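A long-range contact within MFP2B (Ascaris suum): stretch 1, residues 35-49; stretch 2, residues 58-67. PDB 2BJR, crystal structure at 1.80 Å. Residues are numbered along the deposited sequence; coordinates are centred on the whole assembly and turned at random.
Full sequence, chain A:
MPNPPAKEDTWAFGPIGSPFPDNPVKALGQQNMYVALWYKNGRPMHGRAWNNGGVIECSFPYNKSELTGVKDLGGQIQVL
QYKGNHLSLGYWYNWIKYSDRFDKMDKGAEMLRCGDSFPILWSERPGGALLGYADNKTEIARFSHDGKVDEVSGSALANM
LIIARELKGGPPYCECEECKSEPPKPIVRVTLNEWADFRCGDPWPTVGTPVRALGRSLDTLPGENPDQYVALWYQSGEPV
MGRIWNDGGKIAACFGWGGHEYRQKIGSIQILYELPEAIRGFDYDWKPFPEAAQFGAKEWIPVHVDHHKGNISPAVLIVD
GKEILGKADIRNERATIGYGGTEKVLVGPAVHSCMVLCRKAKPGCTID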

# COMPACT_ATOMS: atom_id res chain seq x y z
N VAL A 35 1.64 5.03 9.01
CA VAL A 35 1.75 5.44 10.39
C VAL A 35 2.56 6.74 10.45
O VAL A 35 3.73 6.80 10.00
CB VAL A 35 2.41 4.32 11.29
CG1 VAL A 35 2.38 4.75 12.72
CG2 VAL A 35 1.65 3.02 11.13
N ALA A 36 1.96 7.76 11.07
CA ALA A 36 2.54 9.10 11.10
C ALA A 36 2.52 9.69 12.48
O ALA A 36 1.79 9.26 13.37
CB ALA A 36 1.86 10.03 10.14
N LEU A 37 3.39 10.67 12.64
CA LEU A 37 3.67 11.30 13.94
C LEU A 37 3.86 12.80 13.80
O LEU A 37 4.55 13.29 12.90
CB LEU A 37 4.93 10.67 14.56
CG LEU A 37 5.49 11.32 15.85
CD1 LEU A 37 4.51 11.15 17.04
CD2 LEU A 37 6.86 10.68 16.13
N TRP A 38 3.28 13.54 14.74
CA TRP A 38 3.43 15.01 14.78
C TRP A 38 3.57 15.44 16.24
O TRP A 38 3.27 14.67 17.17
CB TRP A 38 2.19 15.63 14.14
CG TRP A 38 2.15 17.16 14.02
CD1 TRP A 38 2.94 17.97 13.26
CD2 TRP A 38 1.22 18.01 14.69
NE1 TRP A 38 2.56 19.29 13.45
CE2 TRP A 38 1.51 19.34 14.30
CE3 TRP A 38 0.18 17.79 15.57
CZ2 TRP A 38 0.78 20.43 14.79
CZ3 TRP A 38 -0.56 18.89 16.04
CH2 TRP A 38 -0.25 20.18 15.63
N TYR A 39 4.06 16.66 16.42
CA TYR A 39 4.28 17.22 17.76
C TYR A 39 3.66 18.59 17.83
O TYR A 39 3.71 19.35 16.86
CB TYR A 39 5.77 17.36 18.08
CG TYR A 39 6.45 16.06 18.33
CD1 TYR A 39 6.87 15.30 17.28
CD2 TYR A 39 6.73 15.63 19.60
CE1 TYR A 39 7.53 14.14 17.48
CE2 TYR A 39 7.40 14.47 19.81
CZ TYR A 39 7.77 13.71 18.74
OH TYR A 39 8.46 12.53 18.91
N LYS A 40 3.06 18.89 18.96
CA LYS A 40 2.58 20.22 19.24
C LYS A 40 3.09 20.57 20.63
O LYS A 40 2.75 19.89 21.58
CB LYS A 40 1.06 20.22 19.24
CG LYS A 40 0.44 21.58 19.55
CD LYS A 40 0.55 22.50 18.40
CE LYS A 40 -0.14 23.82 18.67
NZ LYS A 40 -0.04 24.62 17.43
N ASN A 41 3.94 21.60 20.71
CA ASN A 41 4.48 22.08 21.99
C ASN A 41 5.18 20.94 22.75
O ASN A 41 4.93 20.74 23.92
CB ASN A 41 3.33 22.69 22.83
CG ASN A 41 2.62 23.94 22.14
OD1 ASN A 41 3.27 24.81 21.52
ND2 ASN A 41 1.30 24.00 22.28
N GLY A 42 6.00 20.14 22.06
CA GLY A 42 6.73 19.03 22.65
C GLY A 42 5.91 17.79 22.92
O GLY A 42 6.46 16.82 23.44
N ARG A 43 4.61 17.78 22.61
CA ARG A 43 3.78 16.62 22.93
C ARG A 43 3.52 15.81 21.62
O ARG A 43 3.00 16.36 20.66
CB ARG A 43 2.45 17.08 23.55
CG ARG A 43 1.46 15.96 23.84
CD ARG A 43 0.18 16.37 24.63
NE ARG A 43 -1.03 15.85 23.96
CZ ARG A 43 -1.62 16.42 22.91
NH1 ARG A 43 -1.16 17.56 22.41
NH2 ARG A 43 -2.69 15.87 22.34
N PRO A 44 3.88 14.54 21.61
CA PRO A 44 3.70 13.70 20.42
C PRO A 44 2.25 13.26 20.29
O PRO A 44 1.58 12.94 21.28
CB PRO A 44 4.61 12.47 20.72
CG PRO A 44 4.65 12.36 22.22
CD PRO A 44 4.53 13.79 22.70
N MSE A 45 1.78 13.19 19.06
CA MSE A 45 0.57 12.46 18.78
C MSE A 45 0.63 11.74 17.44
O MSE A 45 1.15 12.28 16.50
CB MSE A 45 -0.61 13.41 18.80
CG MSE A 45 -0.52 14.45 17.82
SE MSE A 45 -1.80 15.99 18.34
CE MSE A 45 -0.43 17.01 19.41
N HIS A 46 0.03 10.56 17.39
CA HIS A 46 0.04 9.80 16.13
C HIS A 46 -1.18 10.10 15.25
O HIS A 46 -2.20 10.58 15.75
CB HIS A 46 0.21 8.31 16.44
CG HIS A 46 1.55 7.99 17.00
ND1 HIS A 46 1.75 7.83 18.35
CD2 HIS A 46 2.75 7.79 16.41
CE1 HIS A 46 3.04 7.59 18.57
NE2 HIS A 46 3.67 7.55 17.42
N GLY A 47 -1.04 9.81 13.95
CA GLY A 47 -2.04 10.10 12.95
C GLY A 47 -1.68 9.26 11.74
O GLY A 47 -1.02 8.20 11.86
N ARG A 48 -2.08 9.75 10.59
CA ARG A 48 -1.98 9.00 9.37
C ARG A 48 -1.52 9.86 8.21
O ARG A 48 -1.85 11.06 8.13
CB ARG A 48 -3.29 8.26 9.10
CG ARG A 48 -4.47 9.14 8.78
CD ARG A 48 -5.87 8.52 9.06
NE ARG A 48 -6.94 9.54 8.95
CZ ARG A 48 -7.36 9.97 7.79
NH1 ARG A 48 -6.81 9.49 6.71
NH2 ARG A 48 -8.28 10.92 7.68
N ALA A 49 -0.76 9.26 7.31
CA ALA A 49 -0.36 9.87 6.09
C ALA A 49 -0.82 9.01 4.92
O ALA A 49 -1.14 7.81 5.11
CB ALA A 49 1.14 10.02 6.05
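Stretch 2 58-67: CSFPYNKSEL

Stretch 2 is a β-hairpin: strand 58-62, a type I' turn from Tyr62 to Ser65, and a returning strand 65-67. In stretch 1, strands 35-40 and 43-49 form another, through the type I' turn from Lys40 to Arg43. Strand 58-62 runs antiparallel to strand 43-49, at 157° with the axes 4.7 Å apart, and crosses strand 35-40 at -51°. Cys58 pairs with Ala49 in a non-hydrogen-bonded position, Cys58 CA and Ala49 CA 4.0 Å apart, their small side chains meeting on one face of the sheet. At Ser59 the backbones lock together: Ser59 N donates to Arg48 O (2.9 Å) and Arg48 N to Ser59 O (3.2 Å). Ser59 OG donates to Glu66 OE2 (2.6 Å). Phe60, chi1 m, lays its ring across the first hairpin: Trp38 CB sits over its face, and Ala36 CB is 3.7 Å from Phe60 CZ. Gly47 makes room, since a CB there would clash with Phe60 CD2 and Ser59 O. Pro61, lacking an N-H, leaves no donor unpaired; its O accepts from a water. Tyr62 (chi1 t) offers its ring face to the edge of Trp38. Beyond the turn, Glu66 OE2 forms a salt bridge with Arg48 NH2 (3.6 Å), and branched Leu67 brings an apolar methyl, CD1, 3.6 Å from Trp38 CH2 of the indole.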

# COMPACT_ATOMS: atom_id res chain seq x y z
N CYS A 58 -1.57 14.24 5.06
CA CYS A 58 -1.70 13.66 6.36
C CYS A 58 -2.83 14.30 7.17
O CYS A 58 -3.37 15.35 6.81
CB CYS A 58 -0.38 13.71 7.12
SG CYS A 58 0.29 15.41 7.19
N SER A 59 -3.20 13.62 8.25
CA SER A 59 -4.31 13.99 9.12
C SER A 59 -4.03 13.63 10.56
O SER A 59 -3.64 12.49 10.85
CB SER A 59 -5.59 13.30 8.67
OG SER A 59 -6.69 13.63 9.52
N PHE A 60 -4.21 14.59 11.48
CA PHE A 60 -3.99 14.37 12.90
C PHE A 60 -5.18 15.01 13.65
O PHE A 60 -5.68 16.04 13.20
CB PHE A 60 -2.69 15.02 13.39
CG PHE A 60 -1.44 14.42 12.81
CD1 PHE A 60 -1.03 14.80 11.58
CD2 PHE A 60 -0.79 13.37 13.46
CE1 PHE A 60 0.07 14.24 11.00
CE2 PHE A 60 0.34 12.81 12.90
CZ PHE A 60 0.75 13.22 11.68
N PRO A 61 -5.64 14.39 14.72
CA PRO A 61 -6.64 14.97 15.61
C PRO A 61 -6.03 15.85 16.70
O PRO A 61 -5.19 15.43 17.47
CB PRO A 61 -7.31 13.75 16.22
CG PRO A 61 -6.31 12.65 16.12
CD PRO A 61 -5.29 13.03 15.13
N TYR A 62 -6.46 17.09 16.74
CA TYR A 62 -5.98 18.04 17.75
C TYR A 62 -7.00 19.15 17.95
O TYR A 62 -7.52 19.67 16.97
CB TYR A 62 -4.69 18.65 17.28
CG TYR A 62 -4.12 19.68 18.21
CD1 TYR A 62 -3.61 19.32 19.45
CD2 TYR A 62 -4.13 21.04 17.85
CE1 TYR A 62 -3.09 20.31 20.34
CE2 TYR A 62 -3.63 22.01 18.71
CZ TYR A 62 -3.11 21.64 19.95
OH TYR A 62 -2.59 22.63 20.76
N ASN A 63 -7.18 19.61 19.19
CA ASN A 63 -8.07 20.76 19.47
C ASN A 63 -9.43 20.40 18.84
O ASN A 63 -10.08 21.27 18.21
CB ASN A 63 -7.46 22.05 18.88
CG ASN A 63 -8.16 23.37 19.32
OD1 ASN A 63 -8.96 23.42 20.25
ND2 ASN A 63 -7.81 24.45 18.60
N LYS A 64 -9.84 19.11 18.99
CA LYS A 64 -11.08 18.59 18.41
C LYS A 64 -11.27 18.89 16.89
O LYS A 64 -12.38 18.93 16.38
CB LYS A 64 -12.28 19.15 19.19
CG LYS A 64 -13.49 18.32 19.10
CD LYS A 64 -14.58 18.67 20.16
CE LYS A 64 -15.44 17.41 20.46
NZ LYS A 64 -14.77 16.42 21.42
N SER A 65 -10.18 19.07 16.18
CA SER A 65 -10.25 19.41 14.78
C SER A 65 -9.38 18.45 14.02
O SER A 65 -8.50 17.81 14.61
CB SER A 65 -9.76 20.83 14.55
OG SER A 65 -10.64 21.73 15.24
N GLU A 66 -9.63 18.33 12.73
CA GLU A 66 -8.72 17.58 11.89
C GLU A 66 -7.67 18.53 11.31
O GLU A 66 -8.02 19.49 10.61
CB GLU A 66 -9.49 16.89 10.76
CG GLU A 66 -8.52 16.21 9.79
CD GLU A 66 -9.23 15.53 8.63
OE1 GLU A 66 -10.21 16.14 8.06
OE2 GLU A 66 -8.79 14.42 8.28
N LEU A 67 -6.40 18.30 11.61
CA LEU A 67 -5.34 19.13 11.06
C LEU A 67 -4.68 18.38 9.91
O LEU A 67 -4.22 17.24 10.09
CB LEU A 67 -4.26 19.38 12.09
CG LEU A 67 -4.54 20.06 13.44
CD1 LEU A 67 -3.30 20.86 13.90
CD2 LEU A 67 -5.74 20.93 13.44
O HOH W 1 -5.17 15.40 20.20